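Local coordinates for superantigen-like protein SSL8 (Staphylococcus aureus, PDB 3R2T), which is of unknown function but belongs to the staphylococcal superantigen-like toxin family, pairing an OB-fold domain with a beta-grasp domain, and is probably secreted, at residues 144-147 / 148-151; 62-65 / 66-70. All blocks are in the same frame, centred on the assembly; numbering follows the deposited sequence.

Contact 1 (144-147 / 148-151); sequences VKSI and FESL
Ser-146 meets Glu-149 and Ser-150 across a compact turn in which one carbonyl oxygen serves three donors. The backbone N of Ser-150 reaches Ser-146 O at 3.1 Å almost head-on (C=O...N 168°), while Glu-149 N, 2.9 Å from that oxygen, comes from above the carbonyl plane. The third donor is Ser-150 OG, also at 3.1 Å from Ser-146 O and well out of the plane; a chi1 of 51° brings the hydroxyl to that oxygen.

A second set of bonds runs through the Glu-149 carboxylate. Ser-146 OG donates to the anti lone pair of Glu-149 OE1 at 2.8 Å, and Ser-146 N adds a weak bond to the same oxygen at 3.4 Å, so the carboxylate folds back on the residue three places earlier. Lys-145 crosses the glutamate at about a right angle, but its NZ stays 5.1 Å from Glu-149 OE2.

Apolar contact is slight: Ile-147 CG2 lies obliquely 3.3 Å from Phe-148 CD2, the two side chains pointing the same way. In this surface loop, between strands 133-141 and 156-160, polar bonds, rather than apolar packing, define the turn, and the nearby lysine probably favours a charged carboxylate.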
ATOM      1  N   VAL A 144      -8.592  -2.116  30.368  1.00 49.12           N
ATOM      2  CA  VAL A 144      -8.937  -3.117  31.371  1.00 51.37           C
ATOM      3  C   VAL A 144      -9.857  -2.470  32.408  1.00 52.79           C
ATOM      4  O   VAL A 144     -10.746  -3.130  32.957  1.00 54.77           O
ATOM      5  CB  VAL A 144      -7.671  -3.636  32.084  1.00 52.70           C
ATOM      6  CG1 VAL A 144      -8.023  -4.379  33.380  1.00 56.31           C
ATOM      7  CG2 VAL A 144      -6.839  -4.497  31.135  1.00 55.52           C
ATOM      8  N   LYS A 145      -9.622  -1.185  32.697  1.00 52.40           N
ATOM      9  CA  LYS A 145     -10.427  -0.449  33.674  1.00 53.42           C
ATOM     10  C   LYS A 145     -11.474   0.412  32.992  1.00 52.30           C
ATOM     11  O   LYS A 145     -11.500   0.523  31.777  1.00 50.09           O
ATOM     12  CB  LYS A 145      -9.535   0.394  34.587  1.00 53.95           C
ATOM     13  CG  LYS A 145      -8.674  -0.465  35.478  1.00 59.68           C
ATOM     14  CD  LYS A 145      -7.684   0.313  36.333  1.00 64.75           C
ATOM     15  CE  LYS A 145      -6.909  -0.667  37.242  1.00 69.39           C
ATOM     16  NZ  LYS A 145      -5.905   0.012  38.121  1.00 73.99           N
ATOM     17  N   SER A 146     -12.345   1.003  33.798  1.00 54.28           N
ATOM     18  CA  SER A 146     -13.404   1.844  33.298  1.00 54.57           C
ATOM     19  C   SER A 146     -12.831   3.172  32.858  1.00 54.19           C
ATOM     20  O   SER A 146     -11.785   3.610  33.353  1.00 54.79           O
ATOM     21  CB  SER A 146     -14.469   2.065  34.370  1.00 57.10           C
ATOM     22  OG  SER A 146     -13.940   2.762  35.488  1.00 59.35           O
ATOM     23  N   ILE A 147     -13.530   3.794  31.915  1.00 52.43           N
ATOM     24  CA  ILE A 147     -13.143   5.073  31.330  1.00 51.28           C
ATOM     25  C   ILE A 147     -12.620   6.143  32.314  1.00 51.51           C
ATOM     26  O   ILE A 147     -11.590   6.759  32.061  1.00 48.31           O
ATOM     27  CB  ILE A 147     -14.339   5.667  30.525  1.00 51.65           C
ATOM     28  CG1 ILE A 147     -13.914   6.919  29.747  1.00 50.50           C
ATOM     29  CG2 ILE A 147     -15.537   5.930  31.445  1.00 52.64           C
ATOM     30  CD1 ILE A 147     -12.940   6.605  28.658  1.00 51.50           C
ATOM     31  N   PHE A 148     -13.308   6.372  33.430  1.00 51.94           N
ATOM     32  CA  PHE A 148     -12.844   7.403  34.344  1.00 53.96           C
ATOM     33  C   PHE A 148     -11.707   6.983  35.263  1.00 56.54           C
ATOM     34  O   PHE A 148     -11.054   7.836  35.859  1.00 58.64           O
ATOM     35  CB  PHE A 148     -14.009   8.052  35.075  1.00 54.58           C
ATOM     36  CG  PHE A 148     -14.892   8.816  34.155  1.00 53.55           C
ATOM     37  CD1 PHE A 148     -14.504  10.068  33.707  1.00 52.05           C
ATOM     38  CD2 PHE A 148     -16.075   8.268  33.680  1.00 52.20           C
ATOM     39  CE1 PHE A 148     -15.289  10.779  32.811  1.00 54.24           C
ATOM     40  CE2 PHE A 148     -16.873   8.981  32.790  1.00 52.95           C
ATOM     41  CZ  PHE A 148     -16.479  10.243  32.358  1.00 53.71           C
ATOM     42  N   GLU A 149     -11.438   5.688  35.356  1.00 57.71           N
ATOM     43  CA  GLU A 149     -10.324   5.232  36.175  1.00 60.15           C
ATOM     44  C   GLU A 149      -9.045   5.377  35.365  1.00 59.84           C
ATOM     45  O   GLU A 149      -8.006   5.742  35.905  1.00 60.56           O
ATOM     46  CB  GLU A 149     -10.462   3.765  36.558  1.00 61.02           C
ATOM     47  CG  GLU A 149     -11.719   3.376  37.282  1.00 64.76           C
ATOM     48  CD  GLU A 149     -11.689   1.897  37.690  1.00 70.45           C
ATOM     49  OE1 GLU A 149     -12.515   1.097  37.173  1.00 71.86           O
ATOM     50  OE2 GLU A 149     -10.787   1.529  38.478  1.00 72.85           O
ATOM     51  N   SER A 150      -9.134   5.092  34.064  1.00 66.00           N
ATOM     52  CA  SER A 150      -7.974   5.143  33.166  1.00 64.63           C
ATOM     53  C   SER A 150      -7.794   6.449  32.369  1.00 63.64           C
ATOM     54  O   SER A 150      -6.943   6.533  31.463  1.00 61.62           O
ATOM     55  CB  SER A 150      -8.010   3.935  32.222  1.00 64.83           C
ATOM     56  OG  SER A 150      -9.265   3.790  31.585  1.00 67.06           O
ATOM     57  N   LEU A 151      -8.578   7.464  32.722  1.00 63.65           N
ATOM     58  CA  LEU A 151      -8.521   8.763  32.063  1.00 61.68           C
ATOM     59  C   LEU A 151      -7.282   9.566  32.479  1.00 59.39           C
ATOM     60  O   LEU A 151      -7.028   9.748  33.676  1.00 60.64           O
ATOM     61  CB  LEU A 151      -9.769   9.567  32.438  1.00 63.27           C
ATOM     62  CG  LEU A 151      -9.851  11.027  31.999  1.00 63.68           C
ATOM     63  CD1 LEU A 151      -9.726  11.151  30.483  1.00 64.40           C
ATOM     64  CD2 LEU A 151     -11.153  11.654  32.506  1.00 67.38           C
TER

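Contact 2 (62-65 / 66-70); sequences KLHQ and YYSGP
Backbone N-H groups of Tyr-66, Tyr-67 and Ser-68 bond to the carbonyls of Lys-62, Leu-63 and His-64, four residues back, the first two nearly straight and the third more bent at 134°. Ser-68 also uses its side chain: with chi1 at 66° its OG turns back to donate to His-64 O at 2.6 Å. The amide and the hydroxyl approach that oxygen from opposite faces of its carbonyl plane. Ser-68 CB sits over one face of the His-64 imidazole, 4.2 Å from His-64 CE1, while His-64 NE2 bonds to Glu-201. This is the C-terminal part of helix 57-68, the N-terminal helix of the superantigen-like fold, which is followed by strand 72-79 and rests on helix 182-197 of the beta-grasp domain.

Tyr-67 brings the edge of its ring to the backbone, with CD2 3.4 Å from Leu-63 O, and its CE2 lies 4.4 Å from Leu-63 CD2. CD2 of Tyr-66 stands 3.7 Å above the plane of the Tyr-67 ring, over its centre, an edge placed over a face. Both phenols are held: Tyr-66 OH bonds to Glu-125, and the OH of the buried Tyr-67 to Asp-186 and to the backbone N of Leu-227.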
ATOM      1  N   LYS A  62      -0.726  18.433   1.023  1.00 61.33           N
ATOM      2  CA  LYS A  62      -0.985  17.019   1.316  1.00 59.42           C
ATOM      3  C   LYS A  62      -1.022  16.730   2.828  1.00 54.93           C
ATOM      4  O   LYS A  62      -1.852  15.928   3.274  1.00 53.21           O
ATOM      5  CB  LYS A  62      -0.006  16.066   0.608  1.00 60.45           C
ATOM      6  CG  LYS A  62      -0.372  15.813  -0.835  1.00 66.93           C
ATOM      7  CD  LYS A  62       0.440  14.684  -1.479  1.00 71.39           C
ATOM      8  CE  LYS A  62      -0.189  14.303  -2.829  1.00 76.07           C
ATOM      9  NZ  LYS A  62       0.595  13.291  -3.598  1.00 80.22           N
ATOM     10  N   LEU A  63      -0.147  17.367   3.608  1.00 52.94           N
ATOM     11  CA  LEU A  63      -0.137  17.157   5.079  1.00 50.88           C
ATOM     12  C   LEU A  63      -1.402  17.728   5.700  1.00 50.06           C
ATOM     13  O   LEU A  63      -2.007  17.115   6.599  1.00 46.64           O
ATOM     14  CB  LEU A  63       1.087  17.801   5.721  1.00 51.50           C
ATOM     15  CG  LEU A  63       2.428  17.169   5.336  1.00 54.84           C
ATOM     16  CD1 LEU A  63       3.576  18.076   5.756  1.00 57.03           C
ATOM     17  CD2 LEU A  63       2.572  15.756   5.928  1.00 55.48           C
ATOM     18  N   HIS A  64      -1.799  18.907   5.209  1.00 50.24           N
ATOM     19  CA  HIS A  64      -3.001  19.550   5.676  1.00 51.08           C
ATOM     20  C   HIS A  64      -4.199  18.646   5.369  1.00 51.14           C
ATOM     21  O   HIS A  64      -5.052  18.390   6.229  1.00 50.12           O
ATOM     22  CB  HIS A  64      -3.205  20.911   4.986  1.00 53.22           C
ATOM     23  CG  HIS A  64      -4.381  21.670   5.518  1.00 56.41           C
ATOM     24  ND1 HIS A  64      -5.667  21.461   5.066  1.00 60.39           N
ATOM     25  CD2 HIS A  64      -4.469  22.613   6.487  1.00 57.35           C
ATOM     26  CE1 HIS A  64      -6.497  22.243   5.737  1.00 61.59           C
ATOM     27  NE2 HIS A  64      -5.794  22.953   6.603  1.00 59.59           N
ATOM     28  N   GLN A  65      -4.262  18.170   4.133  1.00 52.87           N
ATOM     29  CA  GLN A  65      -5.357  17.318   3.701  1.00 54.19           C
ATOM     30  C   GLN A  65      -5.499  16.095   4.596  1.00 51.11           C
ATOM     31  O   GLN A  65      -6.579  15.810   5.102  1.00 53.18           O
ATOM     32  CB  GLN A  65      -5.181  16.895   2.234  1.00 56.35           C
ATOM     33  CG  GLN A  65      -6.152  15.788   1.805  1.00 61.14           C
ATOM     34  CD  GLN A  65      -6.165  15.512   0.309  1.00 71.10           C
ATOM     35  OE1 GLN A  65      -5.867  16.392  -0.514  1.00 75.73           O
ATOM     36  NE2 GLN A  65      -6.549  14.286  -0.055  1.00 73.45           N
ATOM     37  N   TYR A  66      -4.404  15.385   4.797  1.00 48.81           N
ATOM     38  CA  TYR A  66      -4.395  14.155   5.619  1.00 45.66           C
ATOM     39  C   TYR A  66      -4.748  14.372   7.084  1.00 43.22           C
ATOM     40  O   TYR A  66      -5.602  13.671   7.639  1.00 42.06           O
ATOM     41  CB  TYR A  66      -3.007  13.511   5.500  1.00 44.26           C
ATOM     42  CG  TYR A  66      -2.767  12.185   6.207  1.00 44.99           C
ATOM     43  CD1 TYR A  66      -3.103  10.974   5.592  1.00 43.40           C
ATOM     44  CD2 TYR A  66      -2.134  12.140   7.442  1.00 40.71           C
ATOM     45  CE1 TYR A  66      -2.859   9.774   6.202  1.00 42.23           C
ATOM     46  CE2 TYR A  66      -1.864  10.930   8.067  1.00 42.86           C
ATOM     47  CZ  TYR A  66      -2.230   9.750   7.437  1.00 43.69           C
ATOM     48  OH  TYR A  66      -1.983   8.561   8.045  1.00 42.88           O
ATOM     49  N   TYR A  67      -4.089  15.332   7.719  1.00 43.83           N
ATOM     50  CA  TYR A  67      -4.307  15.564   9.155  1.00 42.48           C
ATOM     51  C   TYR A  67      -5.609  16.309   9.483  1.00 43.31           C
ATOM     52  O   TYR A  67      -6.008  16.345  10.648  1.00 41.89           O
ATOM     53  CB  TYR A  67      -3.080  16.202   9.829  1.00 40.06           C
ATOM     54  CG  TYR A  67      -1.950  15.230  10.005  1.00 42.57           C
ATOM     55  CD1 TYR A  67      -1.999  14.258  11.002  1.00 41.69           C
ATOM     56  CD2 TYR A  67      -0.814  15.277   9.201  1.00 44.29           C
ATOM     57  CE1 TYR A  67      -0.961  13.339  11.179  1.00 42.31           C
ATOM     58  CE2 TYR A  67       0.230  14.362   9.377  1.00 40.27           C
ATOM     59  CZ  TYR A  67       0.155  13.396  10.362  1.00 44.13           C
ATOM     60  OH  TYR A  67       1.198  12.473  10.546  1.00 37.29           O
ATOM     61  N   SER A  68      -6.258  16.896   8.473  1.00 44.71           N
ATOM     62  CA  SER A  68      -7.542  17.558   8.691  1.00 46.66           C
ATOM     63  C   SER A  68      -8.657  16.620   8.211  1.00 48.49           C
ATOM     64  O   SER A  68      -9.835  16.925   8.362  1.00 50.69           O
ATOM     65  CB  SER A  68      -7.635  18.895   7.952  1.00 48.76           C
ATOM     66  OG  SER A  68      -7.613  18.706   6.552  1.00 49.12           O
ATOM     67  N   GLY A  69      -8.278  15.470   7.652  1.00 48.54           N
ATOM     68  CA  GLY A  69      -9.239  14.487   7.152  1.00 49.26           C
ATOM     69  C   GLY A  69      -9.872  13.554   8.189  1.00 48.92           C
ATOM     70  O   GLY A  69      -9.718  13.736   9.397  1.00 46.69           O
ATOM     71  N   PRO A  70     -10.581  12.525   7.706  1.00 49.97           N
ATOM     72  CA  PRO A  70     -11.269  11.585   8.584  1.00 49.38           C
ATOM     73  C   PRO A  70     -10.364  10.626   9.345  1.00 46.73           C
ATOM     74  O   PRO A  70      -9.288  10.305   8.880  1.00 44.92           O
ATOM     75  CB  PRO A  70     -12.161  10.781   7.617  1.00 51.77           C
ATOM     76  CG  PRO A  70     -11.853  11.276   6.222  1.00 53.15           C
ATOM     77  CD  PRO A  70     -10.633  12.104   6.294  1.00 51.54           C
TER

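In the fold
Contacts 1 and 2 sit at two places where the OB-fold and beta-grasp parts of the chain meet or are connected. Contact 2 lies in the C-terminal part of helix 57-68, which is followed by strand 72-79 of the OB-fold domain, and its His-64 and Tyr-67 touch helix 182-197 of the beta-grasp domain. Contact 1 belongs to the later connection, where the chain leaves strand 133-141 for strand 156-160. The two lie on opposite sides of the chain's centre, with centres 30 Å apart and nearest atoms about 20 Å apart, so neither touches the other. A sulfate ion, probably from the crystallisation liquor, sits about 6 Å from the Leu-63 side chain of contact 2.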